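Side-chain contacts in fatty acid amide hydrolase (PDB 6KVR), which probably hydrolyses monocarboxylic acid amides to the carboxylate and ammonium, as an amidase signature family serine hydrolase: residues E32-D37 with C120-F125; S246-G251 with E307-A312. All coordinates share one frame; numbering follows the deposited sequence.

Interactions 1 and 2 reach the same mixed sheet at different places, their centres 24 Å apart and their nearest atoms about 8 Å apart without touching. The 32-37/120-125 contact lies at an outermost strand, with its centre about 21 Å from the centre of the chain; the 246-251/307-312 contact is deeper, at about 13 Å, on an inner strand. Both are buried and bring a helix against a strand region through one aromatic residue. Interaction 1 mixes a phenol, a backbone carbonyl, a carboxylate and a bridging water over 145 Å², whereas interaction 2 joins aliphatic side chains to an indole across 183 Å², with no hydrogen bond between the segments and one buried indole N-H lacking a partner.

Interaction 1 of 2, residues E32-D37 with C120-F125; sequences EKYRQD and CAMELF
The ring of Tyr34 has a water over one face, displaced toward the rim, while Met122 O and the carboxylate oxygen Glu123 OE1 approach it obliquely. The Tyr34 CE1 to Met122 O distance is 3.3 Å, and the selenomethionine methyl Met122 CE comes to 4.0 Å from the same ring carbon, Tyr34 CE1. With CG anti to the backbone N (chi1 -172°), Tyr34 extends from its helix until OH lies 3.6 Å from Met122 CB and 3.4 Å from Glu123 CG. The Glu123 and Tyr34 side chains cross at about a right angle, yet the carboxylate and ring planes are only 21° apart. Segment 32-37 belongs to helix 20-40, and its partner includes strand 123-124, an outermost strand of the mixed sheet in this amidase-family fold. Two successive residues, Met122 and Glu123, pair through their backbones with the single residue Arg200 of the adjacent antiparallel strand, the signature of a classic beta bulge; Glu123 OE2 also makes a salt bridge to Arg200, which engages the polar end of that side chain. Further around Tyr34, Phe216 meets its ring edge-to-face and His169 packs at a steep angle. The water joins the two backbones by donating to Tyr34 O at 2.8 Å and to Met122 O at 2.9 Å.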
ATOM      1  N   GLU A  32       5.261 -32.885 -23.214  1.00 31.60           N
ATOM      2  CA  GLU A  32       4.939 -33.280 -24.588  1.00 28.69           C
ATOM      3  C   GLU A  32       3.431 -33.384 -24.814  1.00 26.09           C
ATOM      4  O   GLU A  32       2.917 -32.918 -25.838  1.00 33.57           O
ATOM      5  CB  GLU A  32       5.641 -34.600 -24.919  1.00 30.59           C
ATOM      6  CG  GLU A  32       7.167 -34.508 -24.815  1.00 34.41           C
ATOM      7  CD  GLU A  32       7.862 -35.865 -24.922  1.00 49.07           C
ATOM      8  OE1 GLU A  32       9.071 -35.899 -25.258  1.00 48.36           O
ATOM      9  OE2 GLU A  32       7.205 -36.898 -24.640  1.00 52.62           O
ATOM     10  N   LYS A  33       2.703 -33.988 -23.873  1.00 25.61           N
ATOM     11  CA  LYS A  33       1.244 -33.976 -23.948  1.00 28.09           C
ATOM     12  C   LYS A  33       0.704 -32.549 -24.025  1.00 31.01           C
ATOM     13  O   LYS A  33      -0.197 -32.258 -24.822  1.00 30.94           O
ATOM     14  CB  LYS A  33       0.678 -34.724 -22.738  1.00 38.04           C
ATOM     15  CG  LYS A  33      -0.829 -34.630 -22.538  1.00 38.99           C
ATOM     16  CD  LYS A  33      -1.605 -35.446 -23.560  1.00 42.10           C
ATOM     17  CE  LYS A  33      -3.052 -35.603 -23.101  1.00 41.84           C
ATOM     18  NZ  LYS A  33      -3.410 -34.591 -22.033  1.00 44.02           N
ATOM     19  N   TYR A  34       1.263 -31.635 -23.216  1.00 31.21           N
ATOM     20  CA  TYR A  34       0.824 -30.240 -23.249  1.00 30.42           C
ATOM     21  C   TYR A  34       1.080 -29.615 -24.616  1.00 29.40           C
ATOM     22  O   TYR A  34       0.259 -28.831 -25.116  1.00 29.86           O
ATOM     23  CB  TYR A  34       1.541 -29.447 -22.151  1.00 29.88           C
ATOM     24  CG  TYR A  34       1.062 -28.018 -21.906  1.00 30.73           C
ATOM     25  CD1 TYR A  34       1.555 -26.954 -22.653  1.00 30.66           C
ATOM     26  CD2 TYR A  34       0.170 -27.729 -20.885  1.00 31.21           C
ATOM     27  CE1 TYR A  34       1.152 -25.649 -22.404  1.00 31.69           C
ATOM     28  CE2 TYR A  34      -0.250 -26.428 -20.632  1.00 32.41           C
ATOM     29  CZ  TYR A  34       0.246 -25.387 -21.389  1.00 34.98           C
ATOM     30  OH  TYR A  34      -0.172 -24.090 -21.123  1.00 32.58           O
ATOM     31  N   ARG A  35       2.221 -29.937 -25.229  1.00 31.43           N
ATOM     32  CA  ARG A  35       2.520 -29.414 -26.559  1.00 32.21           C
ATOM     33  C   ARG A  35       1.573 -29.994 -27.598  1.00 33.99           C
ATOM     34  O   ARG A  35       1.081 -29.270 -28.478  1.00 31.73           O
ATOM     35  CB  ARG A  35       3.966 -29.725 -26.934  1.00 30.38           C
ATOM     36  CG  ARG A  35       4.998 -29.028 -26.090  1.00 28.98           C
ATOM     37  CD  ARG A  35       6.382 -29.508 -26.465  1.00 31.31           C
ATOM     38  NE  ARG A  35       7.418 -29.018 -25.564  1.00 28.06           N
ATOM     39  CZ  ARG A  35       8.538 -29.678 -25.305  1.00 36.02           C
ATOM     40  NH1 ARG A  35       8.766 -30.876 -25.821  1.00 32.74           N
ATOM     41  NH2 ARG A  35       9.448 -29.126 -24.507  1.00 31.38           N
ATOM     42  N   GLN A  36       1.298 -31.297 -27.501  1.00 32.59           N
ATOM     43  CA  GLN A  36       0.389 -31.927 -28.457  1.00 34.07           C
ATOM     44  C   GLN A  36      -1.017 -31.369 -28.315  1.00 34.25           C
ATOM     45  O   GLN A  36      -1.713 -31.169 -29.318  1.00 33.15           O
ATOM     46  CB  GLN A  36       0.394 -33.447 -28.270  1.00 34.24           C
ATOM     47  CG  GLN A  36      -0.303 -34.212 -29.385  1.00 33.44           C
ATOM     48  CD  GLN A  36       0.169 -33.787 -30.765  1.00 36.98           C
ATOM     49  OE1 GLN A  36       1.360 -33.850 -31.072  1.00 38.23           O
ATOM     50  NE2 GLN A  36      -0.764 -33.326 -31.600  1.00 33.91           N
ATOM     51  N   ASP A  37      -1.440 -31.083 -27.076  1.00 32.18           N
ATOM     52  CA  ASP A  37      -2.768 -30.518 -26.869  1.00 29.51           C
ATOM     53  C   ASP A  37      -2.893 -29.149 -27.528  1.00 31.11           C
ATOM     54  O   ASP A  37      -3.962 -28.804 -28.042  1.00 30.40           O
ATOM     55  CB  ASP A  37      -3.080 -30.424 -25.371  1.00 38.17           C
ATOM     56  CG  ASP A  37      -3.438 -31.778 -24.756  1.00 45.21           C
ATOM     57  OD1 ASP A  37      -3.874 -32.691 -25.503  1.00 47.53           O
ATOM     58  OD2 ASP A  37      -3.271 -31.930 -23.521  1.00 41.72           O
ATOM     59  N   CYS A 120       2.785 -17.302 -30.064  1.00 27.27           N
ATOM     60  CA  CYS A 120       2.369 -16.510 -28.919  1.00 25.87           C
ATOM     61  C   CYS A 120       1.394 -17.211 -27.966  1.00 27.69           C
ATOM     62  O   CYS A 120       1.203 -16.717 -26.850  1.00 31.54           O
ATOM     63  CB  CYS A 120       1.737 -15.202 -29.409  1.00 27.19           C
ATOM     64  SG  CYS A 120       0.298 -15.479 -30.460  1.00 37.36           S
ATOM     65  N   ALA A 121       0.783 -18.336 -28.345  1.00 26.09           N
ATOM     66  CA  ALA A 121      -0.181 -19.014 -27.478  1.00 28.90           C
ATOM     67  C   ALA A 121       0.463 -20.168 -26.705  1.00 31.97           C
ATOM     68  O   ALA A 121       1.355 -20.852 -27.220  1.00 29.08           O
ATOM     69  CB  ALA A 121      -1.368 -19.543 -28.291  1.00 27.91           C
HETATM   70  N   MSE A 122       0.005 -20.379 -25.461  1.00 31.02           N
HETATM   71  CA  MSE A 122       0.329 -21.605 -24.710  1.00 33.10           C
HETATM   72  C   MSE A 122      -0.862 -22.554 -24.640  1.00 30.92           C
HETATM   73  O   MSE A 122      -0.696 -23.764 -24.460  1.00 31.13           O
HETATM   74  CB  MSE A 122       0.783 -21.307 -23.271  1.00 33.06           C
HETATM   75  CG  MSE A 122       1.786 -20.198 -23.124  1.00 36.58           C
HETATM   76 SE   MSE A 122       3.106 -20.504 -21.672  0.45 36.04          SE
HETATM   77  CE  MSE A 122       3.448 -22.332 -22.217  1.00 27.79           C
ATOM     78  N   GLU A 123      -2.060 -21.982 -24.739  1.00 28.33           N
ATOM     79  CA  GLU A 123      -3.303 -22.731 -24.685  1.00 28.52           C
ATOM     80  C   GLU A 123      -4.288 -22.053 -25.620  1.00 30.12           C
ATOM     81  O   GLU A 123      -4.385 -20.823 -25.650  1.00 33.63           O
ATOM     82  CB  GLU A 123      -3.881 -22.800 -23.261  1.00 29.33           C
ATOM     83  CG  GLU A 123      -3.347 -23.958 -22.405  1.00 37.24           C
ATOM     84  CD  GLU A 123      -4.248 -24.297 -21.203  1.00 41.01           C
ATOM     85  OE1 GLU A 123      -4.065 -25.383 -20.591  1.00 38.24           O
ATOM     86  OE2 GLU A 123      -5.131 -23.472 -20.867  1.00 32.16           O
ATOM     87  N   LEU A 124      -5.002 -22.859 -26.393  1.00 31.46           N
ATOM     88  CA  LEU A 124      -6.020 -22.368 -27.306  1.00 29.30           C
ATOM     89  C   LEU A 124      -7.306 -23.111 -27.012  1.00 25.19           C
ATOM     90  O   LEU A 124      -7.287 -24.330 -26.835  1.00 30.07           O
ATOM     91  CB  LEU A 124      -5.609 -22.597 -28.752  1.00 35.61           C
ATOM     92  CG  LEU A 124      -4.900 -21.471 -29.483  1.00 36.18           C
ATOM     93  CD1 LEU A 124      -4.475 -21.978 -30.866  1.00 30.98           C
ATOM     94  CD2 LEU A 124      -5.846 -20.307 -29.594  1.00 29.58           C
ATOM     95  N   PHE A 125      -8.413 -22.384 -26.922  1.00 25.59           N
ATOM     96  CA  PHE A 125      -9.693 -23.050 -26.704  1.00 25.64           C
ATOM     97  C   PHE A 125     -10.760 -22.264 -27.469  1.00 32.95           C
ATOM     98  O   PHE A 125     -11.673 -21.657 -26.889  1.00 30.32           O
ATOM     99  CB  PHE A 125     -10.046 -23.223 -25.221  1.00 30.67           C
ATOM    100  CG  PHE A 125      -9.590 -22.108 -24.310  1.00 27.61           C
ATOM    101  CD1 PHE A 125      -8.279 -22.055 -23.837  1.00 32.67           C
ATOM    102  CD2 PHE A 125     -10.494 -21.156 -23.861  1.00 30.58           C
ATOM    103  CE1 PHE A 125      -7.867 -21.034 -22.947  1.00 30.27           C
ATOM    104  CE2 PHE A 125     -10.105 -20.140 -22.981  1.00 28.55           C
ATOM    105  CZ  PHE A 125      -8.784 -20.077 -22.526  1.00 30.62           C
TER
HETATM  106  O   HOH W   1      -1.280 -26.589 -24.444  1.00 32.17           O

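Interaction 2 of 2, residues S246-G251 with E307-A312; sequences SAIGVG and ELWMKA
Trp309 meets Ile248 and Val250 where helix 303-317 packs on strand 248-253, an inner strand of the mixed sheet of the amidase signature fold. The closest pair of CA atoms, Ile248 and Trp309, is 8.3 Å apart, and no hydrogen bond crosses between the segments. Followed outward, the tryptophan CB points toward the strand, and CG lies anti to the backbone N (chi1 -167°), which carries the indole across the helix-sheet interface. At the pyrrole side, Trp309 CD1 meets two branches of Ile248: CG2 at 3.8 Å and CD1 at 4.0 Å. The next ring atom, Trp309 NE1, lies 4.0 Å from Val250 CG2. This buried N-H has no hydrogen-bonding partner in the model; across the contact its nearest atom is that valine methyl. Farther along, the benzo carbon CZ2 lies against Val250. The side chains of Ile248 and Trp309 cross obliquely, those of Val250 and Trp309 at about a right angle, though both CG2 methyls come to the ring obliquely. Beyond the segments, Leu190 of helix 185-192 touches both Val250 and Trp309, and Pro298 of strand 295-300 also packs on Trp309. Val250 further lies about 6 Å, side chain to side chain, from Lys158, a predicted charge-relay residue on the neighbouring parallel strand 155-158. The selenium of Met310, the next residue along the helix, sits in the indole plane at the ring edge. Val250 CG2 and CG1 stand 4.0 and 4.1 Å from Trp309 CZ2, two methyls almost equidistant from one ring carbon.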
ATOM      1  N   SER A 246      -6.203 -10.157 -30.718  1.00 25.93           N
ATOM      2  CA  SER A 246      -7.257  -9.931 -29.744  1.00 25.51           C
ATOM      3  C   SER A 246      -7.479  -8.428 -29.645  1.00 30.58           C
ATOM      4  O   SER A 246      -6.665  -7.631 -30.112  1.00 27.67           O
ATOM      5  CB  SER A 246      -6.908 -10.538 -28.373  1.00 30.34           C
ATOM      6  OG  SER A 246      -5.837  -9.841 -27.769  1.00 25.38           O
ATOM      7  N   ALA A 247      -8.581  -8.043 -28.999  1.00 29.22           N
ATOM      8  CA  ALA A 247      -8.923  -6.630 -28.879  1.00 29.51           C
ATOM      9  C   ALA A 247      -8.245  -5.951 -27.688  1.00 34.33           C
ATOM     10  O   ALA A 247      -7.911  -4.757 -27.758  1.00 31.46           O
ATOM     11  CB  ALA A 247     -10.446  -6.475 -28.769  1.00 29.02           C
ATOM     12  N   ILE A 248      -8.084  -6.673 -26.575  1.00 27.06           N
ATOM     13  CA  ILE A 248      -7.326  -6.207 -25.421  1.00 27.87           C
ATOM     14  C   ILE A 248      -6.575  -7.402 -24.856  1.00 28.65           C
ATOM     15  O   ILE A 248      -7.052  -8.539 -24.917  1.00 29.25           O
ATOM     16  CB  ILE A 248      -8.215  -5.574 -24.324  1.00 25.23           C
ATOM     17  CG1 ILE A 248      -9.158  -4.531 -24.909  1.00 26.93           C
ATOM     18  CG2 ILE A 248      -7.362  -4.932 -23.228  1.00 28.56           C
ATOM     19  CD1 ILE A 248     -10.112  -3.909 -23.889  1.00 32.38           C
ATOM     20  N   GLY A 249      -5.381  -7.142 -24.328  1.00 26.15           N
ATOM     21  CA  GLY A 249      -4.642  -8.156 -23.601  1.00 28.55           C
ATOM     22  C   GLY A 249      -4.412  -7.763 -22.152  1.00 25.42           C
ATOM     23  O   GLY A 249      -4.409  -6.578 -21.813  1.00 27.91           O
ATOM     24  N   VAL A 250      -4.220  -8.749 -21.288  1.00 26.65           N
ATOM     25  CA  VAL A 250      -3.975  -8.527 -19.866  1.00 26.68           C
ATOM     26  C   VAL A 250      -2.631  -9.147 -19.520  1.00 25.83           C
ATOM     27  O   VAL A 250      -2.417 -10.343 -19.752  1.00 29.41           O
ATOM     28  CB  VAL A 250      -5.086  -9.126 -18.991  1.00 27.16           C
ATOM     29  CG1 VAL A 250      -4.920  -8.666 -17.512  1.00 27.25           C
ATOM     30  CG2 VAL A 250      -6.436  -8.715 -19.522  1.00 24.91           C
ATOM     31  N   GLY A 251      -1.727  -8.338 -18.978  1.00 28.75           N
ATOM     32  CA  GLY A 251      -0.443  -8.828 -18.513  1.00 27.68           C
ATOM     33  C   GLY A 251      -0.137  -8.409 -17.083  1.00 26.96           C
ATOM     34  O   GLY A 251      -1.003  -7.901 -16.371  1.00 25.45           O
ATOM     35  N   GLU A 307      -8.178   2.910 -21.649  1.00 32.35           N
ATOM     36  CA  GLU A 307      -9.036   3.691 -20.761  1.00 31.74           C
ATOM     37  C   GLU A 307     -10.339   2.955 -20.465  1.00 32.35           C
ATOM     38  O   GLU A 307     -10.796   2.918 -19.313  1.00 31.02           O
ATOM     39  CB  GLU A 307      -9.308   5.067 -21.376  1.00 35.51           C
ATOM     40  CG  GLU A 307      -9.594   6.186 -20.389  1.00 38.59           C
ATOM     41  CD  GLU A 307     -11.070   6.274 -20.016  1.00 49.00           C
ATOM     42  OE1 GLU A 307     -11.919   6.041 -20.914  1.00 55.03           O
ATOM     43  OE2 GLU A 307     -11.388   6.633 -18.850  1.00 49.92           O
ATOM     44  N   LEU A 308     -10.946   2.353 -21.493  1.00 30.58           N
ATOM     45  CA  LEU A 308     -12.165   1.576 -21.297  1.00 32.18           C
ATOM     46  C   LEU A 308     -11.959   0.493 -20.247  1.00 32.78           C
ATOM     47  O   LEU A 308     -12.819   0.268 -19.386  1.00 31.45           O
ATOM     48  CB  LEU A 308     -12.597   0.943 -22.623  1.00 31.28           C
ATOM     49  CG  LEU A 308     -13.714  -0.106 -22.518  1.00 34.84           C
ATOM     50  CD1 LEU A 308     -15.017   0.549 -22.094  1.00 39.74           C
ATOM     51  CD2 LEU A 308     -13.911  -0.924 -23.787  1.00 31.21           C
ATOM     52  N   TRP A 309     -10.822  -0.204 -20.329  1.00 29.89           N
ATOM     53  CA  TRP A 309     -10.564  -1.357 -19.476  1.00 28.44           C
ATOM     54  C   TRP A 309     -10.398  -0.931 -18.017  1.00 25.72           C
ATOM     55  O   TRP A 309     -11.047  -1.478 -17.126  1.00 25.96           O
ATOM     56  CB  TRP A 309      -9.325  -2.087 -20.001  1.00 24.77           C
ATOM     57  CG  TRP A 309      -9.089  -3.443 -19.455  1.00 24.72           C
ATOM     58  CD1 TRP A 309      -9.457  -4.621 -20.014  1.00 26.76           C
ATOM     59  CD2 TRP A 309      -8.398  -3.770 -18.245  1.00 26.30           C
ATOM     60  NE1 TRP A 309      -9.057  -5.672 -19.226  1.00 28.22           N
ATOM     61  CE2 TRP A 309      -8.402  -5.178 -18.131  1.00 25.83           C
ATOM     62  CE3 TRP A 309      -7.800  -3.011 -17.235  1.00 23.32           C
ATOM     63  CZ2 TRP A 309      -7.819  -5.847 -17.057  1.00 21.80           C
ATOM     64  CZ3 TRP A 309      -7.212  -3.678 -16.165  1.00 27.60           C
ATOM     65  CH2 TRP A 309      -7.221  -5.085 -16.091  1.00 27.31           C
HETATM   66  N   MSE A 310      -9.567   0.071 -17.760  1.00 26.78           N
HETATM   67  CA  MSE A 310      -9.399   0.584 -16.412  1.00 26.64           C
HETATM   68  C   MSE A 310     -10.732   1.033 -15.818  1.00 30.11           C
HETATM   69  O   MSE A 310     -11.096   0.626 -14.707  1.00 31.48           O
HETATM   70  CB  MSE A 310      -8.398   1.746 -16.404  1.00 30.85           C
HETATM   71  CG  MSE A 310      -7.010   1.365 -16.917  1.00 29.00           C
HETATM   72 SE   MSE A 310      -6.107   0.093 -15.708  1.00 40.55          SE
HETATM   73  CE  MSE A 310      -5.576   1.383 -14.287  1.00 29.18           C
ATOM     74  N   LYS A 311     -11.458   1.870 -16.567  1.00 32.36           N
ATOM     75  CA  LYS A 311     -12.714   2.425 -16.069  1.00 28.49           C
ATOM     76  C   LYS A 311     -13.707   1.325 -15.737  1.00 28.30           C
ATOM     77  O   LYS A 311     -14.324   1.340 -14.665  1.00 28.53           O
ATOM     78  CB  LYS A 311     -13.322   3.391 -17.090  1.00 32.81           C
ATOM     79  CG  LYS A 311     -14.621   4.069 -16.623  1.00 32.66           C
ATOM     80  CD  LYS A 311     -15.165   4.957 -17.733  1.00 45.93           C
ATOM     81  CE  LYS A 311     -15.747   4.114 -18.863  1.00 52.42           C
ATOM     82  NZ  LYS A 311     -15.321   4.581 -20.232  1.00 59.38           N
ATOM     83  N   ALA A 312     -13.871   0.352 -16.643  1.00 27.66           N
ATOM     84  CA  ALA A 312     -14.812  -0.738 -16.395  1.00 26.57           C
ATOM     85  C   ALA A 312     -14.351  -1.612 -15.229  1.00 30.20           C
ATOM     86  O   ALA A 312     -15.141  -1.942 -14.333  1.00 25.16           O
ATOM     87  CB  ALA A 312     -14.991  -1.578 -17.660  1.00 27.72           C
TER